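Local coordinates for protein glutathione transferase (Leptospira interrogans serovar Lai, PDB 3UBK) that probably conjugates glutathione to electrophilic substrates as a dimeric glutathione transferase with a thioredoxin-like N-terminal domain and a helical C-terminal domain, at residues Asn16-Glu24 against Lys195-Lys205; Ile4-Val15 against Ile51-Phe60. All coordinates share one frame; numbering follows the deposited sequence.

Contact 1 (Asn16-Glu24 against Lys195-Lys205). With SO4 (sulfate ion), chain C.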
loop_
_atom_site.group_PDB
_atom_site.type_symbol
_atom_site.label_atom_id
_atom_site.label_comp_id
_atom_site.label_asym_id
_atom_site.label_seq_id
_atom_site.Cartn_x
_atom_site.Cartn_y
_atom_site.Cartn_z
ATOM N N ASN A 16 13.417 7.097 -3.804
ATOM C CA ASN A 16 14.566 6.226 -3.671
ATOM C C ASN A 16 14.199 4.756 -3.748
ATOM O O ASN A 16 14.948 3.964 -4.313
ATOM C CB ASN A 16 15.353 6.545 -2.397
ATOM C CG ASN A 16 16.079 7.858 -2.511
ATOM O OD1 ASN A 16 16.295 8.346 -3.617
ATOM N ND2 ASN A 16 16.437 8.449 -1.386
ATOM N N LYS A 17 13.057 4.390 -3.168
ATOM C CA LYS A 17 12.524 3.041 -3.330
ATOM C C LYS A 17 12.472 2.639 -4.822
ATOM O O LYS A 17 12.921 1.559 -5.209
ATOM C CB LYS A 17 11.128 2.968 -2.695
ATOM C CG LYS A 17 10.310 1.708 -3.004
ATOM C CD LYS A 17 8.873 1.955 -2.502
ATOM C CE LYS A 17 7.909 0.836 -2.798
ATOM N NZ LYS A 17 6.508 1.339 -2.526
ATOM N N VAL A 18 11.914 3.506 -5.655
ATOM C CA VAL A 18 11.800 3.229 -7.094
ATOM C C VAL A 18 13.183 3.199 -7.770
ATOM O O VAL A 18 13.497 2.321 -8.591
ATOM C CB VAL A 18 10.888 4.263 -7.802
ATOM C CG1 VAL A 18 10.989 4.125 -9.324
ATOM C CG2 VAL A 18 9.414 4.116 -7.337
ATOM N N LYS A 19 14.020 4.153 -7.396
ATOM C CA LYS A 19 15.363 4.282 -7.956
ATOM C C LYS A 19 16.212 3.027 -7.711
ATOM O O LYS A 19 16.968 2.585 -8.589
ATOM C CB LYS A 19 16.011 5.519 -7.320
ATOM C CG LYS A 19 17.081 6.191 -8.107
ATOM C CD LYS A 19 17.329 7.594 -7.543
ATOM C CE LYS A 19 18.752 8.020 -7.817
ATOM N NZ LYS A 19 19.035 9.404 -7.329
ATOM N N LEU A 20 16.105 2.451 -6.512
ATOM C CA LEU A 20 16.807 1.216 -6.204
ATOM C C LEU A 20 16.459 0.080 -7.181
ATOM O O LEU A 20 17.339 -0.696 -7.616
ATOM C CB LEU A 20 16.496 0.771 -4.763
ATOM C CG LEU A 20 17.142 1.567 -3.629
ATOM C CD1 LEU A 20 16.405 1.354 -2.273
ATOM C CD2 LEU A 20 18.628 1.210 -3.518
ATOM N N GLY A 21 15.174 -0.032 -7.510
ATOM C CA GLY A 21 14.706 -1.070 -8.432
ATOM C C GLY A 21 15.203 -0.830 -9.846
ATOM O O GLY A 21 15.666 -1.752 -10.503
ATOM N N ILE A 22 15.112 0.414 -10.311
ATOM C CA ILE A 22 15.608 0.786 -11.644
ATOM C C ILE A 22 17.110 0.499 -11.773
ATOM O O ILE A 22 17.560 -0.099 -12.757
ATOM C CB ILE A 22 15.328 2.278 -11.943
ATOM C CG1 ILE A 22 13.829 2.513 -12.197
ATOM C CG2 ILE A 22 16.142 2.777 -13.160
ATOM C CD1 ILE A 22 13.400 4.022 -12.188
ATOM N N LEU A 23 17.883 0.931 -10.781
ATOM C CA LEU A 23 19.337 0.758 -10.803
ATOM C C LEU A 23 19.723 -0.705 -10.769
ATOM O O LEU A 23 20.641 -1.127 -11.470
ATOM C CB LEU A 23 19.984 1.474 -9.613
ATOM C CG LEU A 23 19.971 2.996 -9.759
ATOM C CD1 LEU A 23 20.419 3.660 -8.446
ATOM C CD2 LEU A 23 20.864 3.401 -10.955
ATOM N N GLU A 24 19.024 -1.483 -9.947
ATOM C CA GLU A 24 19.392 -2.878 -9.778
ATOM C C GLU A 24 19.176 -3.712 -11.046
ATOM O O GLU A 24 19.960 -4.633 -11.320
ATOM C CB GLU A 24 18.654 -3.486 -8.583
ATOM C CG GLU A 24 19.257 -4.796 -8.119
ATOM C CD GLU A 24 20.620 -4.621 -7.436
ATOM O OE1 GLU A 24 21.000 -3.485 -7.070
ATOM O OE2 GLU A 24 21.299 -5.639 -7.245
ATOM N N LYS A 195 27.097 -2.372 -2.556
ATOM C CA LYS A 195 26.537 -2.499 -3.892
ATOM C C LYS A 195 26.452 -1.156 -4.585
ATOM O O LYS A 195 26.121 -0.144 -3.960
ATOM C CB LYS A 195 25.139 -3.130 -3.822
ATOM C CG LYS A 195 25.143 -4.596 -3.346
ATOM C CD LYS A 195 23.726 -5.055 -2.949
ATOM C CE LYS A 195 22.757 -4.919 -4.125
ATOM N NZ LYS A 195 23.117 -5.911 -5.183
ATOM N N ALA A 196 26.708 -1.162 -5.890
ATOM C CA ALA A 196 26.744 0.074 -6.685
ATOM C C ALA A 196 25.440 0.867 -6.680
ATOM O O ALA A 196 25.460 2.092 -6.578
ATOM C CB ALA A 196 27.164 -0.227 -8.120
ATOM N N GLY A 197 24.316 0.170 -6.828
ATOM C CA GLY A 197 23.001 0.821 -6.865
ATOM C C GLY A 197 22.633 1.479 -5.535
ATOM O O GLY A 197 22.378 2.683 -5.483
ATOM N N PRO A 198 22.592 0.694 -4.448
ATOM C CA PRO A 198 22.272 1.321 -3.157
ATOM C C PRO A 198 23.269 2.414 -2.773
ATOM O O PRO A 198 22.864 3.442 -2.205
ATOM C CB PRO A 198 22.334 0.140 -2.173
ATOM C CG PRO A 198 21.913 -1.045 -3.023
ATOM C CD PRO A 198 22.618 -0.773 -4.352
ATOM N N ALA A 199 24.553 2.212 -3.076
ATOM C CA ALA A 199 25.556 3.259 -2.805
ATOM C C ALA A 199 25.234 4.536 -3.567
ATOM O O ALA A 199 25.318 5.634 -3.010
ATOM C CB ALA A 199 26.982 2.782 -3.124
ATOM N N LEU A 200 24.857 4.402 -4.840
ATOM C CA LEU A 200 24.532 5.574 -5.662
ATOM C C LEU A 200 23.294 6.317 -5.128
ATOM O O LEU A 200 23.258 7.557 -5.065
ATOM C CB LEU A 200 24.306 5.156 -7.124
ATOM C CG LEU A 200 24.014 6.289 -8.110
ATOM C CD1 LEU A 200 25.210 7.234 -8.187
ATOM C CD2 LEU A 200 23.675 5.746 -9.495
ATOM N N VAL A 201 22.280 5.558 -4.730
ATOM C CA VAL A 201 21.090 6.167 -4.130
ATOM C C VAL A 201 21.458 6.991 -2.880
ATOM O O VAL A 201 21.016 8.138 -2.728
ATOM C CB VAL A 201 20.025 5.097 -3.802
ATOM C CG1 VAL A 201 18.976 5.653 -2.850
ATOM C CG2 VAL A 201 19.383 4.593 -5.110
ATOM N N GLU A 202 22.262 6.408 -2.000
ATOM C CA GLU A 202 22.765 7.118 -0.814
ATOM C C GLU A 202 23.577 8.351 -1.203
ATOM O O GLU A 202 23.449 9.417 -0.590
ATOM C CB GLU A 202 23.640 6.195 0.030
ATOM C CG GLU A 202 22.851 5.178 0.818
ATOM C CD GLU A 202 21.942 5.840 1.836
ATOM O OE1 GLU A 202 22.421 6.172 2.945
ATOM O OE2 GLU A 202 20.748 6.029 1.528
ATOM N N LYS A 203 24.412 8.202 -2.228
ATOM C CA LYS A 203 25.226 9.309 -2.699
ATOM C C LYS A 203 24.393 10.473 -3.252
ATOM O O LYS A 203 24.624 11.633 -2.893
ATOM C CB LYS A 203 26.234 8.819 -3.737
ATOM C CG LYS A 203 26.943 9.939 -4.491
ATOM C CD LYS A 203 27.682 10.866 -3.545
ATOM C CE LYS A 203 28.526 10.103 -2.548
ATOM N NZ LYS A 203 29.346 11.033 -1.716
ATOM N N ASP A 204 23.434 10.179 -4.136
ATOM C CA ASP A 204 22.573 11.233 -4.681
ATOM C C ASP A 204 21.790 11.944 -3.565
ATOM O O ASP A 204 21.552 13.156 -3.627
ATOM C CB ASP A 204 21.606 10.678 -5.722
ATOM C CG ASP A 204 22.267 10.454 -7.081
ATOM O OD1 ASP A 204 23.362 11.004 -7.328
ATOM O OD2 ASP A 204 21.685 9.727 -7.910
ATOM N N LYS A 205 21.394 11.181 -2.556
ATOM C CA LYS A 205 20.657 11.722 -1.420
ATOM C C LYS A 205 21.568 12.683 -0.666
ATOM O O LYS A 205 21.172 13.795 -0.328
ATOM C CB LYS A 205 20.196 10.589 -0.494
ATOM C CG LYS A 205 19.407 11.067 0.734
ATOM C CD LYS A 205 18.566 9.950 1.384
ATOM C CE LYS A 205 19.423 8.796 1.903
ATOM N NZ LYS A 205 18.611 7.665 2.501
HETATM S S SO4 C . 26.771 -4.986 -7.254
HETATM O O1 SO4 C . 27.424 -3.686 -7.317
HETATM O O2 SO4 C . 26.976 -5.668 -8.530
HETATM O O3 SO4 C . 25.328 -4.877 -7.023
HETATM O O4 SO4 C . 27.363 -5.770 -6.170
HETATM O O HOH W 1 18.953 8.979 -4.539
HETATM O O HOH W 2 16.028 6.751 1.126
HETATM O O HOH W 3 23.666 -2.669 -7.316
#
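Helix 16-24 and the start of helix 196-213 run roughly antiparallel, their axes 8.9 Å apart at an angle of 142°, with Leu-23 packed close over Gly-197. Val-201 is the central knob, set into a hole formed by Asn-16, Lys-19, Leu-20 and Leu-23. Its two methyls divide the work: CG1 lies against the amide of Asn-16, 3.7 Å from CG, while CG2 reaches Leu-23 CD1 at 3.6 Å and also touches Leu-20 CD2. That Leu-20 methyl rests on Pro-198 as well, and CD2 of Leu-23 crosses CD2 of Leu-200 at about a right angle. In the glutathione transferase fold this is a domain interface: the first helix of the thioredoxin-like domain packs on a helix of the C-terminal domain. Polar groups border the apolar centre. Lys-19 stretches past Val-201, its chain extended, to a salt bridge with Asp-204, whose OD2 is less surely placed; Gln-31 also accepts from Lys-19 NZ. One water joins Asn-16 OD1, Lys-19 NZ and the carbonyl of Val-201, while Asn-16 ND2 donates to the backbone O of Ser-10. Toward the N-terminus of the second helix, Glu-24 bends at chi2 (71°) and its OE2 forms a salt bridge with Lys-195 NZ (2.8 Å), met on the syn side but 22° out of the carboxylate plane. Lys-195 NZ also donates to a sulfate oxygen, O3, and to Tyr-145. The sulfate, probably from the crystallisation liquor, sits at the helix start, where Ala-196 N meets O1 at 3.0 Å in a nearly straight bond. A water accepts from Gly-197 N and donates to Glu-24 OE1 and sulfate O3.

Contact 2 (Ile4-Val15 against Ile51-Phe60)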
loop_
_atom_site.group_PDB
_atom_site.type_symbol
_atom_site.label_atom_id
_atom_site.label_comp_id
_atom_site.label_asym_id
_atom_site.label_seq_id
_atom_site.Cartn_x
_atom_site.Cartn_y
_atom_site.Cartn_z
ATOM N N ILE A 4 12.781 6.072 -19.801
ATOM C CA ILE A 4 12.210 6.191 -18.470
ATOM C C ILE A 4 12.567 7.518 -17.813
ATOM O O ILE A 4 13.737 7.866 -17.693
ATOM C CB ILE A 4 12.697 5.050 -17.559
ATOM C CG1 ILE A 4 12.261 3.701 -18.138
ATOM C CG2 ILE A 4 12.157 5.236 -16.147
ATOM C CD1 ILE A 4 13.005 2.530 -17.562
ATOM N N LYS A 5 11.552 8.271 -17.413
ATOM C CA LYS A 5 11.790 9.483 -16.641
ATOM C C LYS A 5 11.192 9.305 -15.257
ATOM O O LYS A 5 10.023 8.949 -15.126
ATOM C CB LYS A 5 11.178 10.695 -17.342
ATOM C CG LYS A 5 11.971 11.154 -18.565
ATOM C CD LYS A 5 11.240 12.223 -19.347
ATOM C CE LYS A 5 11.887 12.441 -20.707
ATOM N NZ LYS A 5 11.125 13.420 -21.529
ATOM N N LEU A 6 12.000 9.540 -14.229
ATOM C CA LEU A 6 11.546 9.491 -12.847
ATOM C C LEU A 6 11.481 10.905 -12.266
ATOM O O LEU A 6 12.519 11.534 -12.046
ATOM C CB LEU A 6 12.513 8.644 -12.017
ATOM C CG LEU A 6 12.198 8.421 -10.535
ATOM C CD1 LEU A 6 10.873 7.676 -10.388
ATOM C CD2 LEU A 6 13.335 7.658 -9.866
ATOM N N HIS A 7 10.271 11.396 -12.018
ATOM C CA HIS A 7 10.082 12.733 -11.459
ATOM C C HIS A 7 10.083 12.646 -9.952
ATOM O O HIS A 7 9.286 11.906 -9.364
ATOM C CB HIS A 7 8.761 13.342 -11.931
ATOM C CG HIS A 7 8.618 13.399 -13.420
ATOM N ND1 HIS A 7 8.739 14.571 -14.135
ATOM C CD2 HIS A 7 8.375 12.425 -14.331
ATOM C CE1 HIS A 7 8.574 14.317 -15.422
ATOM N NE2 HIS A 7 8.348 13.022 -15.568
ATOM N N GLY A 8 10.986 13.393 -9.325
ATOM C CA GLY A 8 11.068 13.442 -7.867
ATOM C C GLY A 8 12.512 13.505 -7.386
ATOM O O GLY A 8 13.407 12.925 -8.001
ATOM N N ALA A 9 12.735 14.195 -6.272
ATOM C CA ALA A 9 14.086 14.446 -5.763
ATOM C C ALA A 9 14.617 13.305 -4.900
ATOM O O ALA A 9 13.847 12.523 -4.330
ATOM C CB ALA A 9 14.126 15.769 -4.995
ATOM N N SER A 10 15.940 13.233 -4.789
ATOM C CA SER A 10 16.597 12.118 -4.119
ATOM C C SER A 10 16.488 12.167 -2.608
ATOM O O SER A 10 16.993 11.281 -1.942
ATOM C CB SER A 10 18.073 12.015 -4.525
ATOM O OG SER A 10 18.216 11.768 -5.922
ATOM N N ILE A 11 15.829 13.191 -2.067
ATOM C CA ILE A 11 15.588 13.225 -0.630
ATOM C C ILE A 11 14.317 12.472 -0.233
ATOM O O ILE A 11 14.106 12.201 0.949
ATOM C CB ILE A 11 15.514 14.662 -0.055
ATOM C CG1 ILE A 11 14.538 15.519 -0.860
ATOM C CG2 ILE A 11 16.910 15.298 0.021
ATOM C CD1 ILE A 11 14.189 16.831 -0.172
ATOM N N SER A 12 13.472 12.145 -1.208
ATOM C CA SER A 12 12.274 11.346 -0.930
ATOM C C SER A 12 12.585 9.849 -0.833
ATOM O O SER A 12 13.175 9.260 -1.750
ATOM C CB SER A 12 11.205 11.579 -1.999
ATOM O OG SER A 12 10.201 10.571 -1.902
ATOM N N ASN A 13 12.174 9.212 0.258
ATOM C CA ASN A 13 12.367 7.770 0.351
ATOM C C ASN A 13 11.530 6.949 -0.651
ATOM O O ASN A 13 11.939 5.856 -1.063
ATOM C CB ASN A 13 12.225 7.251 1.786
ATOM C CG ASN A 13 11.049 7.857 2.525
ATOM O OD1 ASN A 13 10.461 7.205 3.389
ATOM N ND2 ASN A 13 10.695 9.099 2.193
ATOM N N TYR A 14 10.375 7.476 -1.052
ATOM C CA TYR A 14 9.556 6.813 -2.071
ATOM C C TYR A 14 10.186 6.905 -3.460
ATOM O O TYR A 14 10.097 5.968 -4.243
ATOM C CB TYR A 14 8.123 7.361 -2.063
ATOM C CG TYR A 14 7.434 6.967 -0.770
ATOM C CD1 TYR A 14 7.472 7.797 0.343
ATOM C CD2 TYR A 14 6.816 5.729 -0.644
ATOM C CE1 TYR A 14 6.869 7.417 1.546
ATOM C CE2 TYR A 14 6.211 5.347 0.549
ATOM C CZ TYR A 14 6.246 6.198 1.641
ATOM O OH TYR A 14 5.667 5.827 2.837
ATOM N N VAL A 15 10.824 8.032 -3.756
ATOM C CA VAL A 15 11.599 8.157 -4.993
ATOM C C VAL A 15 12.737 7.146 -4.941
ATOM O O VAL A 15 12.983 6.389 -5.894
ATOM C CB VAL A 15 12.154 9.610 -5.165
ATOM C CG1 VAL A 15 13.162 9.687 -6.308
ATOM C CG2 VAL A 15 11.010 10.585 -5.387
ATOM N N ILE A 51 5.336 12.663 -5.162
ATOM C CA ILE A 51 6.415 12.084 -5.942
ATOM C C ILE A 51 6.707 10.731 -5.307
ATOM O O ILE A 51 6.452 10.546 -4.120
ATOM C CB ILE A 51 7.670 12.978 -5.920
ATOM C CG1 ILE A 51 8.010 13.411 -4.481
ATOM C CG2 ILE A 51 7.440 14.187 -6.824
ATOM C CD1 ILE A 51 9.422 14.033 -4.308
ATOM N N PRO A 52 7.241 9.778 -6.081
ATOM C CA PRO A 52 7.658 9.851 -7.482
ATOM C C PRO A 52 6.523 9.680 -8.485
ATOM O O PRO A 52 5.466 9.115 -8.170
ATOM C CB PRO A 52 8.602 8.641 -7.616
ATOM C CG PRO A 52 8.001 7.648 -6.691
ATOM C CD PRO A 52 7.599 8.478 -5.485
ATOM N N VAL A 53 6.765 10.167 -9.697
ATOM C CA VAL A 53 5.936 9.838 -10.841
ATOM C C VAL A 53 6.861 9.241 -11.889
ATOM O O VAL A 53 7.933 9.794 -12.155
ATOM C CB VAL A 53 5.263 11.081 -11.451
ATOM C CG1 VAL A 53 4.294 10.681 -12.547
ATOM C CG2 VAL A 53 4.543 11.893 -10.379
ATOM N N LEU A 54 6.462 8.113 -12.473
ATOM C CA LEU A 54 7.204 7.532 -13.586
ATOM C C LEU A 54 6.573 7.963 -14.898
ATOM O O LEU A 54 5.346 7.883 -15.079
ATOM C CB LEU A 54 7.210 6.005 -13.510
ATOM C CG LEU A 54 8.047 5.268 -14.568
ATOM C CD1 LEU A 54 9.480 5.126 -14.085
ATOM C CD2 LEU A 54 7.450 3.899 -14.848
ATOM N N GLU A 55 7.404 8.432 -15.819
ATOM C CA GLU A 55 6.916 8.777 -17.151
ATOM C C GLU A 55 7.558 7.868 -18.194
ATOM O O GLU A 55 8.780 7.713 -18.227
ATOM C CB GLU A 55 7.219 10.245 -17.473
ATOM C CG GLU A 55 6.850 10.660 -18.888
ATOM C CD GLU A 55 7.232 12.110 -19.199
ATOM O OE1 GLU A 55 7.771 12.784 -18.305
ATOM O OE2 GLU A 55 7.004 12.562 -20.337
ATOM N N MET A 56 6.721 7.231 -19.003
ATOM C CA MET A 56 7.160 6.501 -20.199
ATOM C C MET A 56 6.147 6.748 -21.304
ATOM O O MET A 56 4.949 6.827 -21.040
ATOM C CB MET A 56 7.193 4.999 -19.950
ATOM C CG MET A 56 8.357 4.483 -19.168
ATOM S SD MET A 56 8.371 2.679 -19.207
ATOM C CE MET A 56 8.534 2.342 -20.954
ATOM N N ASP A 57 6.610 6.848 -22.544
ATOM C CA ASP A 57 5.699 7.005 -23.680
ATOM C C ASP A 57 4.549 7.972 -23.385
ATOM O O ASP A 57 3.388 7.637 -23.610
ATOM C CB ASP A 57 5.127 5.643 -24.097
ATOM N N GLY A 58 4.875 9.167 -22.892
ATOM C CA GLY A 58 3.863 10.168 -22.539
ATOM C C GLY A 58 2.806 9.693 -21.549
ATOM O O GLY A 58 1.805 10.371 -21.322
ATOM N N LYS A 59 3.021 8.525 -20.958
ATOM C CA LYS A 59 2.117 8.004 -19.944
ATOM C C LYS A 59 2.739 8.094 -18.554
ATOM O O LYS A 59 3.955 7.954 -18.401
ATOM C CB LYS A 59 1.708 6.565 -20.269
ATOM C CG LYS A 59 0.642 6.474 -21.350
ATOM C CD LYS A 59 -0.380 5.394 -21.024
ATOM C CE LYS A 59 -1.678 5.601 -21.796
ATOM N NZ LYS A 59 -2.737 4.648 -21.347
ATOM N N PHE A 60 1.901 8.317 -17.543
ATOM C CA PHE A 60 2.394 8.569 -16.204
ATOM C C PHE A 60 1.849 7.590 -15.185
ATOM O O PHE A 60 0.656 7.313 -15.172
ATOM C CB PHE A 60 2.033 10.001 -15.777
ATOM C CG PHE A 60 2.604 11.057 -16.677
ATOM C CD1 PHE A 60 1.917 11.459 -17.817
ATOM C CD2 PHE A 60 3.845 11.616 -16.412
ATOM C CE1 PHE A 60 2.449 12.427 -18.663
ATOM C CE2 PHE A 60 4.382 12.589 -17.253
ATOM C CZ PHE A 60 3.684 12.988 -18.380
#
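Lys-5 N donates to Glu-55 O at 2.9 Å and Glu-55 N to Lys-5 O at 2.8 Å, both nearly straight. His-7 and Val-53 form the next hydrogen-bonded antiparallel pair, with Leu-6 opposite Leu-54 between them. On the face that carries Lys-5, His-7, Val-53 and Glu-55, His-7 NE2 donates to Glu-55 OE1 at 2.8 Å in a bent bond (N-H...O 145°); the oxygen lies 5° out of the ring plane and is met on its anti lone pair, with ring and carboxylate nearly coplanar. Lys-5 runs alongside the extended Glu-55 chain, its CD 3.7 Å from OE1. On the face of Leu-6 and Leu-54, Ile-4 CG2 presses on Leu-54 CD1 at a tight 3.4 Å, and Leu-6 CD1 touches Pro-52 CB. Pro-52, after a cis peptide bond, sets its ring against the helix start, where CD meets Tyr-14 CB at 3.6 Å and CB meets Val-15 CG2. Ile-51 carries CG1 between backbone N and carbonyl carbon (chi1 48°), taking CD1 to Ser-12 CB. Further out, Ser-12 OG caps the helix by accepting from Val-15 N. A cis-proline leading into an antiparallel strand is the hallmark of the thioredoxin-like fold, and in glutathione transferases it borders the glutathione site, here beside glutathione-binding Ile-51.

In the fold
Contacts 1 and 2 lie about 14 Å apart between centres and share helix 13-25, whose first residues belong to contact 2 and one side of whose remainder packs on helix 196-213. Along the chain their segments alternate: 4-15, 16-24, 51-60, 195-205. Contact 2 pairs strands inside the four-stranded mixed sheet of the N-terminal domain, whereas contact 1 joins that domain to the C-terminal helices. Ser-10, in the turn between strand and helix, touches Asp-204 and Lys-205 too, so the contacts adjoin. The glutathione site, including Lys-50, Ile-51 and Ser-64, is thus built on a sheet-and-helix unit held against the C-terminal domain.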